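Local coordinates for endo-polygalacturonase (Pectobacterium carotovorum subsp. carotovorum, PDB 1BHE), which hydrolyses the alpha-1,4 links between galacturonic acid units of polygalacturonic acid, as part of the maceration and soft-rotting of plant tissue, at residues Asp202-Met207 with Ser217-Gly222. Numbering follows the deposited sequence.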
loop_
_atom_site.group_PDB
_atom_site.type_symbol
_atom_site.label_atom_id
_atom_site.label_comp_id
_atom_site.label_asym_id
_atom_site.label_seq_id
_atom_site.Cartn_x
_atom_site.Cartn_y
_atom_site.Cartn_z
ATOM N N ASP A 202 -4.228 -3.197 -2.448
ATOM C CA ASP A 202 -3.618 -1.898 -2.166
ATOM C C ASP A 202 -2.102 -2.012 -2.326
ATOM O O ASP A 202 -1.527 -3.046 -1.967
ATOM C CB ASP A 202 -3.933 -1.396 -0.766
ATOM C CG ASP A 202 -5.367 -0.994 -0.523
ATOM O OD1 ASP A 202 -6.236 -1.215 -1.391
ATOM O OD2 ASP A 202 -5.653 -0.442 0.560
ATOM N N GLY A 203 -1.497 -0.942 -2.830
ATOM C CA GLY A 203 -0.060 -0.930 -3.047
ATOM C C GLY A 203 0.731 -0.760 -1.762
ATOM O O GLY A 203 1.376 -1.701 -1.295
ATOM N N ILE A 204 0.781 0.459 -1.233
ATOM C CA ILE A 204 1.504 0.763 -0.012
ATOM C C ILE A 204 0.596 1.523 0.958
ATOM O O ILE A 204 0.179 2.639 0.650
ATOM C CB ILE A 204 2.768 1.622 -0.231
ATOM C CG1 ILE A 204 3.758 0.953 -1.187
ATOM C CG2 ILE A 204 3.434 1.870 1.122
ATOM C CD1 ILE A 204 4.973 1.791 -1.514
ATOM N N ASP A 205 0.341 0.950 2.129
ATOM C CA ASP A 205 -0.553 1.537 3.109
ATOM C C ASP A 205 0.048 1.709 4.505
ATOM O O ASP A 205 0.066 0.772 5.307
ATOM C CB ASP A 205 -1.799 0.674 3.328
ATOM C CG ASP A 205 -2.763 0.439 2.201
ATOM O OD1 ASP A 205 -2.575 0.906 1.066
ATOM O OD2 ASP A 205 -3.799 -0.239 2.439
ATOM N N PRO A 206 0.409 2.933 4.852
ATOM C CA PRO A 206 0.786 3.290 6.215
ATOM C C PRO A 206 -0.470 3.247 7.080
ATOM O O PRO A 206 -1.507 3.791 6.677
ATOM C CB PRO A 206 1.364 4.691 6.096
ATOM C CG PRO A 206 1.483 4.971 4.635
ATOM C CD PRO A 206 0.402 4.130 3.975
ATOM N N MET A 207 -0.436 2.576 8.217
ATOM C CA MET A 207 -1.573 2.409 9.115
ATOM C C MET A 207 -1.210 2.821 10.538
ATOM O O MET A 207 -0.420 2.140 11.191
ATOM C CB MET A 207 -2.023 0.938 9.144
ATOM C CG MET A 207 -2.635 0.428 7.852
ATOM S SD MET A 207 -3.152 -1.302 7.969
ATOM C CE MET A 207 -3.769 -1.531 6.295
ATOM N N SER A 217 8.917 5.968 -7.232
ATOM C CA SER A 217 8.314 4.653 -7.361
ATOM C C SER A 217 7.236 4.634 -8.434
ATOM O O SER A 217 6.789 5.668 -8.927
ATOM C CB SER A 217 7.779 4.212 -5.991
ATOM O OG SER A 217 8.855 4.056 -5.074
ATOM N N ASN A 218 6.853 3.429 -8.822
ATOM C CA ASN A 218 5.882 3.211 -9.896
ATOM C C ASN A 218 4.841 2.210 -9.419
ATOM O O ASN A 218 5.184 1.051 -9.174
ATOM C CB ASN A 218 6.651 2.678 -11.111
ATOM C CG ASN A 218 5.791 2.762 -12.360
ATOM O OD1 ASN A 218 4.684 2.231 -12.341
ATOM N ND2 ASN A 218 6.295 3.442 -13.383
ATOM N N ILE A 219 3.610 2.667 -9.206
ATOM C CA ILE A 219 2.580 1.785 -8.654
ATOM C C ILE A 219 1.373 1.619 -9.560
ATOM O O ILE A 219 0.651 2.570 -9.847
ATOM C CB ILE A 219 2.121 2.286 -7.268
ATOM C CG1 ILE A 219 3.299 2.363 -6.285
ATOM C CG2 ILE A 219 1.040 1.382 -6.687
ATOM C CD1 ILE A 219 2.972 3.042 -4.971
ATOM N N ALA A 220 1.138 0.386 -9.997
ATOM C CA ALA A 220 -0.017 0.053 -10.838
ATOM C C ALA A 220 -0.634 -1.216 -10.252
ATOM O O ALA A 220 0.041 -2.245 -10.166
ATOM C CB ALA A 220 0.377 -0.147 -12.284
ATOM N N THR A 221 -1.890 -1.125 -9.830
ATOM C CA THR A 221 -2.521 -2.283 -9.188
ATOM C C THR A 221 -4.029 -2.223 -9.356
ATOM O O THR A 221 -4.511 -1.511 -10.244
ATOM C CB THR A 221 -2.119 -2.314 -7.699
ATOM O OG1 THR A 221 -2.609 -3.498 -7.065
ATOM C CG2 THR A 221 -2.647 -1.086 -6.961
ATOM N N GLY A 222 -4.762 -2.983 -8.560
ATOM C CA GLY A 222 -6.209 -3.030 -8.661
ATOM C C GLY A 222 -6.870 -1.995 -7.764
ATOM O O GLY A 222 -7.674 -1.198 -8.251
#
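I219 and I204 touch through the ends of their longer branches: CD1 of I219 lies 4.2 Å from CD1 of I204, and the two side chains cross at about a right angle. I219 gives up more surface to the contact than any other residue of the two segments. With CG1 beside the backbone N (chi1 -58°), its CG2 stands anti to that N and heads for the chain at G203, 4.5 Å from the CA there, while CG1 carries CD1 on to I204. One isoleucine thus spends its two branches on two neighbouring residues. Two residues further along, T221 does the same with its CG2 methyl, 4.3 Å from the N of G203, whereas its OG1 is hydrogen-bonded to the carbonyl oxygen of T201.

Such packing illustrates how a parallel beta-helix, the fold of family 28 glycosyl hydrolases, fills its interior: strands 204-207 and 218-220 lie on different faces of the coil, and no hydrogen bond joins the two segments. Each strand pairs instead with neighbouring coils, 204-207 with 177-180 and 226-230, and 218-220 with 183-193 and 245-247. F185, A187 and I192 of strand 183-193 also pack on I204, and V226 on I219. At the T221 end the apolar filling comes near the probable active site, the side chain of T221 being about 6 Å from that of D223, the predicted proton donor, and about 7 Å from that of H251, an inferred active-site residue.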